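Local atomic coordinates of uncharacterized protein UL16 (Human herpesvirus 5 strain ad169, PDB entry 2WY3), a protein that helps the virus escape natural killer cells by blocking the host KLRK1 receptor from its ligands ULBP1 and ULBP2 and sequestering such ligands inside the cell. Residues S36-E41 / Y112-C117; I49-T54 / D63-Q68; I79-L84 / T100-T105; L107-Y112 / V130-L135. All blocks are in the same frame, centred on the assembly; numbering follows the deposited sequence.

Interaction 1: S36-E41 / Y112-C117; sequences SICYYE and YDCLRC. With NAG (2-acetamido-2-deoxy-beta-D-glucopyranose), chain I.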
# COMPACT_ATOMS: atom_id res chain seq x y z
N SER B 36 -5.32 -7.75 -1.46
CA SER B 36 -5.57 -7.35 -2.83
C SER B 36 -5.49 -5.84 -2.90
O SER B 36 -6.10 -5.14 -2.09
CB SER B 36 -6.97 -7.85 -3.23
OG SER B 36 -7.58 -7.02 -4.20
N ILE B 37 -4.69 -5.35 -3.84
CA ILE B 37 -4.53 -3.91 -4.04
C ILE B 37 -4.72 -3.61 -5.53
O ILE B 37 -3.82 -3.83 -6.33
CB ILE B 37 -3.13 -3.43 -3.60
CG1 ILE B 37 -2.86 -3.89 -2.16
CG2 ILE B 37 -3.04 -1.91 -3.74
CD1 ILE B 37 -1.41 -3.71 -1.68
N CYS B 38 -5.90 -3.13 -5.90
CA CYS B 38 -6.22 -2.94 -7.31
C CYS B 38 -6.06 -1.50 -7.77
O CYS B 38 -6.42 -0.57 -7.06
CB CYS B 38 -7.61 -3.47 -7.57
SG CYS B 38 -7.60 -5.27 -7.32
N TYR B 39 -5.53 -1.36 -8.98
CA TYR B 39 -5.02 -0.10 -9.49
C TYR B 39 -5.94 0.46 -10.57
O TYR B 39 -6.10 -0.15 -11.64
CB TYR B 39 -3.65 -0.45 -10.09
CG TYR B 39 -2.73 0.66 -10.48
CD1 TYR B 39 -1.60 0.95 -9.71
CD2 TYR B 39 -2.92 1.38 -11.65
CE1 TYR B 39 -0.71 1.93 -10.08
CE2 TYR B 39 -2.03 2.38 -12.03
CZ TYR B 39 -0.92 2.65 -11.24
OH TYR B 39 -0.03 3.63 -11.62
N TYR B 40 -6.55 1.61 -10.29
CA TYR B 40 -7.52 2.22 -11.21
C TYR B 40 -7.05 3.59 -11.65
O TYR B 40 -6.95 4.50 -10.83
CB TYR B 40 -8.87 2.43 -10.49
CG TYR B 40 -9.66 1.18 -10.18
CD1 TYR B 40 -10.75 0.80 -10.97
CD2 TYR B 40 -9.35 0.40 -9.07
CE1 TYR B 40 -11.50 -0.32 -10.66
CE2 TYR B 40 -10.08 -0.73 -8.76
CZ TYR B 40 -11.15 -1.10 -9.56
OH TYR B 40 -11.87 -2.22 -9.23
N GLU B 41 -6.81 3.77 -12.94
CA GLU B 41 -6.48 5.10 -13.45
C GLU B 41 -7.73 5.88 -13.85
O GLU B 41 -8.72 5.28 -14.30
CB GLU B 41 -5.55 4.96 -14.67
CG GLU B 41 -4.27 4.22 -14.31
CD GLU B 41 -3.35 3.99 -15.48
OE1 GLU B 41 -3.73 3.25 -16.41
OE2 GLU B 41 -2.22 4.53 -15.45
N TYR B 112 -11.11 -13.05 -5.42
CA TYR B 112 -11.42 -11.62 -5.27
C TYR B 112 -11.22 -10.96 -6.63
O TYR B 112 -10.10 -10.94 -7.15
CB TYR B 112 -10.52 -10.96 -4.21
CG TYR B 112 -10.82 -11.47 -2.81
CD1 TYR B 112 -11.64 -10.74 -1.95
CD2 TYR B 112 -10.33 -12.70 -2.37
CE1 TYR B 112 -11.95 -11.22 -0.67
CE2 TYR B 112 -10.63 -13.18 -1.08
CZ TYR B 112 -11.44 -12.44 -0.25
OH TYR B 112 -11.75 -12.92 1.01
N ASP B 113 -12.30 -10.43 -7.19
CA ASP B 113 -12.28 -9.84 -8.53
C ASP B 113 -12.47 -8.33 -8.42
O ASP B 113 -13.53 -7.87 -7.99
CB ASP B 113 -13.41 -10.42 -9.40
CG ASP B 113 -13.17 -11.88 -9.79
OD1 ASP B 113 -12.01 -12.24 -10.07
OD2 ASP B 113 -14.13 -12.68 -9.82
N CYS B 114 -11.46 -7.56 -8.83
CA CYS B 114 -11.59 -6.11 -8.86
C CYS B 114 -12.28 -5.70 -10.14
O CYS B 114 -11.79 -5.99 -11.24
CB CYS B 114 -10.23 -5.44 -8.76
SG CYS B 114 -9.55 -5.69 -7.09
N LEU B 115 -13.41 -5.00 -10.00
CA LEU B 115 -14.35 -4.82 -11.09
C LEU B 115 -14.30 -3.41 -11.62
O LEU B 115 -14.05 -2.48 -10.86
CB LEU B 115 -15.78 -5.05 -10.58
CG LEU B 115 -16.08 -6.38 -9.89
CD1 LEU B 115 -17.56 -6.44 -9.52
CD2 LEU B 115 -15.70 -7.53 -10.81
N ARG B 116 -14.57 -3.27 -12.91
CA ARG B 116 -14.78 -1.97 -13.54
C ARG B 116 -15.68 -2.13 -14.75
O ARG B 116 -15.60 -3.12 -15.47
CB ARG B 116 -13.46 -1.35 -14.01
CG ARG B 116 -13.56 0.17 -14.23
CD ARG B 116 -12.20 0.81 -14.51
NE ARG B 116 -12.31 2.27 -14.36
CZ ARG B 116 -11.29 3.11 -14.38
NH1 ARG B 116 -10.05 2.65 -14.54
NH2 ARG B 116 -11.51 4.41 -14.23
N CYS B 117 -16.49 -1.10 -15.00
CA CYS B 117 -17.35 -1.09 -16.18
C CYS B 117 -16.66 -0.35 -17.32
O CYS B 117 -16.21 0.78 -17.15
CB CYS B 117 -18.67 -0.41 -15.83
SG CYS B 117 -19.90 -0.45 -17.14
C1 NAG I . -6.04 10.19 -17.48
C2 NAG I . -5.31 9.41 -18.57
C3 NAG I . -4.13 10.19 -19.14
C4 NAG I . -4.53 11.62 -19.46
C5 NAG I . -5.19 12.27 -18.26
C6 NAG I . -5.61 13.70 -18.57
C7 NAG I . -5.14 6.99 -18.53
C8 NAG I . -4.22 5.86 -18.20
N2 NAG I . -4.83 8.17 -18.00
O3 NAG I . -3.67 9.55 -20.31
O4 NAG I . -3.38 12.36 -19.83
O5 NAG I . -6.32 11.52 -17.86
O6 NAG I . -6.67 13.68 -19.50
O7 NAG I . -6.12 6.82 -19.25
O HOH W 1 -8.20 -8.74 -6.68

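Interaction 2: I49-T54 / D63-Q68; sequences IGVAFT and DLWLYQ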
# COMPACT_ATOMS: atom_id res chain seq x y z
N ILE B 49 -16.88 1.59 -8.59
CA ILE B 49 -15.96 0.47 -8.76
C ILE B 49 -16.06 -0.42 -7.51
O ILE B 49 -16.72 -0.06 -6.54
CB ILE B 49 -14.52 0.97 -8.98
CG1 ILE B 49 -14.09 1.92 -7.85
CG2 ILE B 49 -14.43 1.69 -10.32
CD1 ILE B 49 -12.61 2.31 -7.94
N GLY B 50 -15.45 -1.59 -7.53
CA GLY B 50 -15.57 -2.44 -6.36
C GLY B 50 -14.92 -3.79 -6.50
O GLY B 50 -14.26 -4.09 -7.50
N VAL B 51 -15.17 -4.64 -5.50
CA VAL B 51 -14.50 -5.93 -5.42
C VAL B 51 -15.53 -7.01 -5.08
O VAL B 51 -16.27 -6.88 -4.11
CB VAL B 51 -13.42 -5.94 -4.32
CG1 VAL B 51 -12.68 -7.25 -4.32
CG2 VAL B 51 -12.44 -4.77 -4.52
N ALA B 52 -15.57 -8.05 -5.91
CA ALA B 52 -16.43 -9.20 -5.66
C ALA B 52 -15.63 -10.32 -5.01
O ALA B 52 -14.49 -10.58 -5.41
CB ALA B 52 -17.04 -9.70 -6.99
N PHE B 53 -16.22 -10.99 -4.02
CA PHE B 53 -15.59 -12.12 -3.36
C PHE B 53 -16.44 -13.38 -3.55
O PHE B 53 -17.58 -13.45 -3.06
CB PHE B 53 -15.43 -11.85 -1.85
CG PHE B 53 -15.11 -13.08 -1.04
CD1 PHE B 53 -14.07 -13.92 -1.41
CD2 PHE B 53 -15.85 -13.40 0.09
CE1 PHE B 53 -13.77 -15.07 -0.67
CE2 PHE B 53 -15.55 -14.54 0.84
CZ PHE B 53 -14.52 -15.38 0.46
N THR B 54 -15.88 -14.37 -4.23
CA THR B 54 -16.60 -15.64 -4.44
C THR B 54 -15.95 -16.70 -3.54
O THR B 54 -14.76 -16.97 -3.65
CB THR B 54 -16.52 -16.08 -5.93
OG1 THR B 54 -17.13 -15.08 -6.77
CG2 THR B 54 -17.22 -17.41 -6.15
N ASP B 63 -19.88 -12.14 -2.28
CA ASP B 63 -20.03 -10.90 -1.54
C ASP B 63 -19.46 -9.76 -2.39
O ASP B 63 -18.82 -9.99 -3.41
CB ASP B 63 -19.30 -10.99 -0.20
CG ASP B 63 -19.90 -10.06 0.86
OD1 ASP B 63 -20.82 -9.28 0.53
OD2 ASP B 63 -19.47 -10.13 2.02
N LEU B 64 -19.69 -8.53 -1.96
CA LEU B 64 -19.32 -7.39 -2.78
C LEU B 64 -19.11 -6.17 -1.90
O LEU B 64 -19.89 -5.93 -0.99
CB LEU B 64 -20.48 -7.10 -3.75
CG LEU B 64 -20.31 -5.93 -4.73
CD1 LEU B 64 -19.28 -6.29 -5.80
CD2 LEU B 64 -21.66 -5.59 -5.38
N TRP B 65 -18.06 -5.40 -2.18
CA TRP B 65 -17.99 -4.06 -1.63
C TRP B 65 -17.78 -3.05 -2.75
O TRP B 65 -17.18 -3.39 -3.77
CB TRP B 65 -16.95 -3.93 -0.49
CG TRP B 65 -15.46 -3.87 -0.82
CD1 TRP B 65 -14.58 -4.92 -0.88
CD2 TRP B 65 -14.66 -2.68 -1.01
NE1 TRP B 65 -13.30 -4.46 -1.12
CE2 TRP B 65 -13.32 -3.09 -1.21
CE3 TRP B 65 -14.96 -1.31 -1.04
CZ2 TRP B 65 -12.28 -2.18 -1.44
CZ3 TRP B 65 -13.92 -0.40 -1.28
CH2 TRP B 65 -12.59 -0.84 -1.48
N LEU B 66 -18.31 -1.85 -2.57
CA LEU B 66 -18.37 -0.86 -3.64
C LEU B 66 -17.86 0.51 -3.18
O LEU B 66 -18.02 0.88 -2.03
CB LEU B 66 -19.80 -0.70 -4.17
CG LEU B 66 -20.46 -1.93 -4.79
CD1 LEU B 66 -21.92 -1.64 -5.12
CD2 LEU B 66 -19.68 -2.38 -6.04
N TYR B 67 -17.27 1.24 -4.13
CA TYR B 67 -16.61 2.52 -3.86
C TYR B 67 -17.06 3.54 -4.90
O TYR B 67 -17.19 3.21 -6.08
CB TYR B 67 -15.10 2.29 -3.97
CG TYR B 67 -14.21 3.34 -3.34
CD1 TYR B 67 -13.41 4.17 -4.13
CD2 TYR B 67 -14.14 3.47 -1.95
CE1 TYR B 67 -12.57 5.12 -3.54
CE2 TYR B 67 -13.31 4.40 -1.37
CZ TYR B 67 -12.53 5.21 -2.17
OH TYR B 67 -11.71 6.15 -1.57
N GLN B 68 -17.34 4.76 -4.46
CA GLN B 68 -17.76 5.83 -5.37
C GLN B 68 -17.43 7.18 -4.75
O GLN B 68 -17.72 7.42 -3.58
CB GLN B 68 -19.27 5.76 -5.63
CG GLN B 68 -19.81 6.75 -6.68
CD GLN B 68 -21.33 6.80 -6.72
OE1 GLN B 68 -21.99 6.52 -5.72
NE2 GLN B 68 -21.90 7.15 -7.88

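Interaction 3: I79-L84 / T100-T105; sequences ITTNIL and TSRMVT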
# COMPACT_ATOMS: atom_id res chain seq x y z
N ILE B 79 -17.94 -8.10 7.76
CA ILE B 79 -16.71 -7.33 7.86
C ILE B 79 -15.81 -7.75 9.02
O ILE B 79 -14.77 -7.12 9.25
CB ILE B 79 -16.99 -5.82 7.96
CG1 ILE B 79 -17.73 -5.49 9.27
CG2 ILE B 79 -17.78 -5.35 6.75
CD1 ILE B 79 -17.98 -4.00 9.44
N THR B 80 -16.18 -8.81 9.73
CA THR B 80 -15.44 -9.19 10.94
C THR B 80 -13.99 -9.60 10.67
O THR B 80 -13.12 -9.47 11.54
CB THR B 80 -16.15 -10.30 11.74
OG1 THR B 80 -16.36 -11.44 10.91
CG2 THR B 80 -17.49 -9.79 12.26
N THR B 81 -13.73 -10.11 9.47
CA THR B 81 -12.38 -10.52 9.09
C THR B 81 -11.60 -9.42 8.38
O THR B 81 -10.43 -9.60 8.04
CB THR B 81 -12.41 -11.73 8.15
OG1 THR B 81 -13.09 -11.37 6.94
CG2 THR B 81 -13.12 -12.90 8.81
N ASN B 82 -12.24 -8.27 8.15
CA ASN B 82 -11.59 -7.17 7.43
C ASN B 82 -10.50 -6.46 8.24
O ASN B 82 -10.73 -6.06 9.37
CB ASN B 82 -12.60 -6.11 7.01
CG ASN B 82 -13.46 -6.53 5.83
OD1 ASN B 82 -13.29 -7.61 5.26
ND2 ASN B 82 -14.40 -5.67 5.46
N ILE B 83 -9.33 -6.28 7.62
CA ILE B 83 -8.26 -5.46 8.19
C ILE B 83 -8.31 -4.10 7.50
O ILE B 83 -8.14 -3.04 8.13
CB ILE B 83 -6.89 -6.12 7.93
CG1 ILE B 83 -6.81 -7.45 8.71
CG2 ILE B 83 -5.74 -5.17 8.32
CD1 ILE B 83 -5.70 -8.37 8.26
N LEU B 84 -8.53 -4.14 6.19
CA LEU B 84 -8.69 -2.94 5.39
C LEU B 84 -9.64 -3.22 4.24
O LEU B 84 -9.53 -4.25 3.56
CB LEU B 84 -7.34 -2.48 4.83
CG LEU B 84 -7.30 -1.19 4.00
CD1 LEU B 84 -7.92 -0.02 4.75
CD2 LEU B 84 -5.85 -0.88 3.65
N THR B 100 -8.12 -4.43 -0.25
CA THR B 100 -8.87 -5.44 0.49
C THR B 100 -7.89 -6.33 1.22
O THR B 100 -7.19 -7.14 0.60
CB THR B 100 -9.74 -6.30 -0.45
OG1 THR B 100 -10.55 -5.45 -1.29
CG2 THR B 100 -10.64 -7.24 0.36
N SER B 101 -7.81 -6.18 2.54
CA SER B 101 -6.95 -7.01 3.37
C SER B 101 -7.81 -7.68 4.43
O SER B 101 -8.58 -7.01 5.11
CB SER B 101 -5.85 -6.16 4.02
OG SER B 101 -5.05 -6.93 4.91
N ARG B 102 -7.69 -8.99 4.56
CA ARG B 102 -8.51 -9.74 5.49
C ARG B 102 -7.70 -10.84 6.13
O ARG B 102 -6.72 -11.30 5.56
CB ARG B 102 -9.69 -10.40 4.75
CG ARG B 102 -10.34 -9.52 3.70
CD ARG B 102 -11.53 -10.25 3.06
NE ARG B 102 -12.75 -10.07 3.83
CZ ARG B 102 -13.89 -10.72 3.60
NH1 ARG B 102 -13.97 -11.63 2.64
NH2 ARG B 102 -14.96 -10.46 4.35
N MET B 103 -8.13 -11.27 7.31
CA MET B 103 -7.60 -12.48 7.91
C MET B 103 -7.96 -13.65 7.00
O MET B 103 -9.06 -13.69 6.45
CB MET B 103 -8.17 -12.69 9.31
CG MET B 103 -7.84 -11.55 10.26
SD MET B 103 -8.46 -11.84 11.93
CE MET B 103 -10.21 -12.02 11.63
N VAL B 104 -7.02 -14.57 6.83
CA VAL B 104 -7.24 -15.73 5.98
C VAL B 104 -7.81 -16.89 6.81
O VAL B 104 -7.19 -17.37 7.75
CB VAL B 104 -5.94 -16.18 5.28
CG1 VAL B 104 -6.20 -17.41 4.43
CG2 VAL B 104 -5.40 -15.04 4.42
N THR B 105 -9.03 -17.29 6.47
CA THR B 105 -9.73 -18.34 7.19
C THR B 105 -10.52 -19.18 6.20
O THR B 105 -10.63 -18.83 5.03
CB THR B 105 -10.75 -17.76 8.19
OG1 THR B 105 -11.84 -17.18 7.46
CG2 THR B 105 -10.10 -16.68 9.06

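Interaction 4: L107-Y112 / V130-L135; sequences LTVGRY and VRLGSL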
# COMPACT_ATOMS: atom_id res chain seq x y z
N LEU B 107 -13.40 -19.06 5.79
CA LEU B 107 -14.52 -18.25 5.31
C LEU B 107 -14.09 -17.10 4.40
O LEU B 107 -14.93 -16.38 3.85
CB LEU B 107 -15.35 -17.71 6.50
CG LEU B 107 -16.07 -18.79 7.30
CD1 LEU B 107 -16.86 -18.20 8.46
CD2 LEU B 107 -17.01 -19.59 6.37
N THR B 108 -12.79 -16.91 4.22
CA THR B 108 -12.33 -15.83 3.33
C THR B 108 -11.50 -16.35 2.16
O THR B 108 -11.08 -15.56 1.31
CB THR B 108 -11.52 -14.74 4.09
OG1 THR B 108 -10.35 -15.33 4.68
CG2 THR B 108 -12.38 -14.08 5.18
N VAL B 109 -11.24 -17.66 2.12
CA VAL B 109 -10.58 -18.25 0.95
C VAL B 109 -11.53 -18.18 -0.25
O VAL B 109 -12.75 -18.27 -0.11
CB VAL B 109 -10.14 -19.73 1.20
CG1 VAL B 109 -8.88 -19.77 2.08
CG2 VAL B 109 -11.28 -20.55 1.80
N GLY B 110 -10.96 -18.00 -1.44
CA GLY B 110 -11.79 -17.88 -2.62
C GLY B 110 -11.17 -16.96 -3.65
O GLY B 110 -9.96 -16.94 -3.81
N ARG B 111 -12.02 -16.23 -4.36
CA ARG B 111 -11.60 -15.43 -5.53
C ARG B 111 -12.05 -14.00 -5.33
O ARG B 111 -13.24 -13.76 -5.11
CB ARG B 111 -12.27 -16.01 -6.77
CG ARG B 111 -11.69 -15.57 -8.12
CD ARG B 111 -12.49 -16.20 -9.27
NE ARG B 111 -13.69 -15.42 -9.57
CZ ARG B 111 -14.92 -15.91 -9.64
NH1 ARG B 111 -15.14 -17.21 -9.45
NH2 ARG B 111 -15.92 -15.09 -9.91
N TYR B 112 -11.11 -13.05 -5.42
CA TYR B 112 -11.42 -11.62 -5.27
C TYR B 112 -11.22 -10.96 -6.63
O TYR B 112 -10.10 -10.94 -7.15
CB TYR B 112 -10.52 -10.96 -4.21
CG TYR B 112 -10.82 -11.47 -2.81
CD1 TYR B 112 -11.64 -10.74 -1.95
CD2 TYR B 112 -10.33 -12.70 -2.37
CE1 TYR B 112 -11.95 -11.22 -0.67
CE2 TYR B 112 -10.63 -13.18 -1.08
CZ TYR B 112 -11.44 -12.44 -0.25
OH TYR B 112 -11.75 -12.92 1.01
N VAL B 130 -7.22 -16.69 -3.10
CA VAL B 130 -6.70 -16.79 -1.73
C VAL B 130 -6.91 -18.20 -1.22
O VAL B 130 -8.02 -18.74 -1.30
CB VAL B 130 -7.42 -15.80 -0.81
CG1 VAL B 130 -7.05 -16.05 0.65
CG2 VAL B 130 -7.10 -14.35 -1.25
N ARG B 131 -5.84 -18.80 -0.70
CA ARG B 131 -5.88 -20.17 -0.19
C ARG B 131 -5.28 -20.19 1.20
O ARG B 131 -4.55 -19.30 1.55
CB ARG B 131 -5.08 -21.08 -1.12
CG ARG B 131 -5.65 -21.15 -2.52
CD ARG B 131 -6.99 -21.90 -2.47
NE ARG B 131 -7.54 -22.13 -3.82
CZ ARG B 131 -8.47 -21.38 -4.39
NH1 ARG B 131 -8.99 -20.32 -3.76
NH2 ARG B 131 -8.89 -21.69 -5.62
N LEU B 132 -5.61 -21.21 1.99
CA LEU B 132 -5.00 -21.35 3.30
C LEU B 132 -3.51 -21.65 3.12
O LEU B 132 -3.09 -22.08 2.04
CB LEU B 132 -5.66 -22.48 4.08
CG LEU B 132 -7.16 -22.35 4.36
CD1 LEU B 132 -7.66 -23.56 5.14
CD2 LEU B 132 -7.46 -21.07 5.12
N GLY B 133 -2.72 -21.39 4.15
CA GLY B 133 -1.32 -21.75 4.12
C GLY B 133 -0.47 -20.95 5.08
O GLY B 133 -0.96 -20.03 5.74
N SER B 134 0.80 -21.30 5.16
CA SER B 134 1.72 -20.62 6.07
C SER B 134 2.31 -19.38 5.41
O SER B 134 2.92 -19.47 4.35
CB SER B 134 2.84 -21.56 6.50
OG SER B 134 3.85 -20.84 7.20
N LEU B 135 2.11 -18.23 6.05
CA LEU B 135 2.71 -16.99 5.60
C LEU B 135 4.23 -17.11 5.69
O LEU B 135 4.95 -16.76 4.75
CB LEU B 135 2.21 -15.83 6.46
CG LEU B 135 2.31 -14.43 5.84
CD1 LEU B 135 1.81 -14.47 4.41
CD2 LEU B 135 1.51 -13.44 6.66

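Interaction 1: S36-E41 / Y112-C117
Cys-38 and Cys-114 form the disulfide that pins the two sheets of an immunoglobulin-like beta sandwich together, SG to SG at 2.0 Å. The strands carrying them run nearly parallel, 14° between their directions, but their axes come no nearer than 8.5 Å, so they are linked by side chains and not by backbone pairing. Strand 34-41 belongs to the three-stranded sheet and strand 110-118 to the six-stranded one; the bridge between them is the one expected from strand B to strand F, with Cys-114 ending the Tyr-x-Cys sequence of strand F. Beside it, Tyr-40 reaches into the core with CG anti to its carbonyl carbon (chi1 -71°). Its OH donates to Leu-115 O at 2.7 Å, approaching from above that carbonyl's plane. Arg-116, extended from CG to NE, slides past the ring in the opposite direction, Tyr-40 CD1 lying 3.8 Å from Arg-116 CD. The guanidinium grips one acceptor end-on: NH2 and NH1 of Arg-116 both donate to Glu-41 O, at 2.9 Å and 3.0 Å, and that oxygen sits in the guanidinium plane, while Arg-116 NE makes a salt bridge with Glu-47. Toward the other end, a water joins Ser-36 OG and Tyr-112 O.

Interaction 2: I49-T54 / D63-Q68
Ile-49 to Phe-53 pair antiparallel with Asp-63 to Tyr-67 in the beta hairpin of strands 49-55 and 62-68, the C and C' positions of the immunoglobulin-like larger sheet. Six backbone bonds hold it, two at each of the hydrogen-bonded pairs Ile-49/Tyr-67, Val-51/Trp-65 and Phe-53/Asp-63, and all three side-chain pairs fall on the same face. At the middle pair, Trp-65 has CG set between its own N and carbonyl carbon, the crowded position (chi1 76°). Its indole lies side by side with Val-51, which keeps CG1 anti to the backbone N (chi1 -176°) and meets the ring obliquely with CG2, 3.5 Å from Trp-65 NE1. The indole N-H bonds to Thr-100 OG1 across the sandwich, and the ring packs edge-to-face with Phe-76. Ile-49 and Tyr-67 also point the same way, touching at their bases with Ile-49 CG1 4.0 Å from Tyr-67 CB. Phe-53 turns the edge of its ring to Asp-63, CD2 to CB at 4.2 Å; its ring stacks with Tyr-112 and takes a cation-pi contact from Arg-102. The reverse face carries Ala-52 and Leu-64, which meet through Ala-52 CB and Leu-64 CD1 at 4.2 Å. Asp-63 OD1 accepts the N-H of Leu-64 at 2.8 Å, met from above the carboxylate plane.

Interaction 3: I79-L84 / T100-T105
A classic beta bulge sets Ile-83 and Leu-84 together against Ser-101, located where strand 82-89 begins its hairpin with strand 95-102, the D and E strands of the smaller sheet of the immunoglobulin-like sandwich. The evidence is a single acceptor: Ser-101 O accepts hydrogen bonds from Ile-83 N at 2.7 Å and Leu-84 N at 3.1 Å, both arriving from the same face of its carbonyl plane. The register slips by one residue as a result, between the Asn-82/Arg-102 pair and the Leu-84/Ser-101 pair, and Ser-101 N closes the latter on Leu-84 O at 2.8 Å. Ahead of the bulge, a type I turn runs from Ile-79 to Asn-82, and within it Thr-81 O accepts from Met-103 N at 2.9 Å. Met-103, bent at its last torsion (chi3 -59°), brings CE back to 3.7 Å from Thr-81 CA. Ile-83, on the surface, lays its side chain over the Ser-101 hydroxyl, with Ile-83 CB 3.6 Å from Ser-101 OG. Asn-82 and Arg-102 share a face of the strand pair, and Thr-81 OG1 lies over one face of the guanidinium without bonding to it. Arg-102 NH1 reaches Tyr-112 OH, tying this hairpin end to the opposite sheet. Asn-82 and Arg-102 run side by side, and Arg-102 NE donates to Asn-82 OD1 at 2.9 Å, nearly in line with the amide C=O (176°), the amide and guanidinium planes standing 58° apart.

Interaction 4: L107-Y112 / V130-L135
Gly-110 and Val-130 make the hydrogen-bonded antiparallel pair near the open end of the hairpin of strands 110-118 and 121-131, the F and G strands of the immunoglobulin-like fold. Val-130 N donates to Gly-110 O at 2.8 Å, and Gly-110 N returns the bond to Val-130 O at 3.0 Å. That second carbonyl is shared: Arg-131 turns at chi2 (-69°), which sets CD, and further along the chain its NH1 donates to Val-130 O at 3.1 Å, from well above the carbonyl plane. A tyrosine corner accompanies the pairing. Tyr-112 OH, the hydroxyl that also receives Arg-102 NH1, donates to Thr-108 O, four residues earlier, at 2.7 Å, in the plane of that carbonyl and on a lone pair. Thr-108 OG1 is occupied by Met-103 O and Thr-105 N, which fastens the preceding loop. Apolar atoms fill in around these bonds. Val-130 CG2 meets the Tyr-112 ring obliquely, 3.7 Å from CE2, and Val-109 CG1 rests 3.6 Å from Leu-132 CD2, the two side chains crossing at about a right angle. The chemistry thus pairs each buried polar backbone atom of this bridge with a partner: the N and O of Gly-110 and Val-130 are all bonded across the pair, and Tyr-112 OH ties the strand to the loop before it.

How the interactions relate
From the N terminus, the chain first enters interaction 1 at 36-41, whose partner 112-117 closes a loop of 70 residues. Nested inside it, interaction 2 closes the short hairpin 49-54/63-68 in the larger sheet, and interaction 3 then closes 79-84/100-105 in the smaller one, the two in series. Interaction 4 opens at 107-112, before interaction 1 has finished, and closes at 130-135, so these two cross and share Tyr-112. Interactions 1 and 2 are also joined directly, by probable hydrogen bonds from Asp-113 N to Ala-52 O and from Leu-115 N to Gly-50 O, both 2.8 Å. Interactions 2 and 4 bind strands within one sheet, interaction 3 within the other, and interaction 1 joins both.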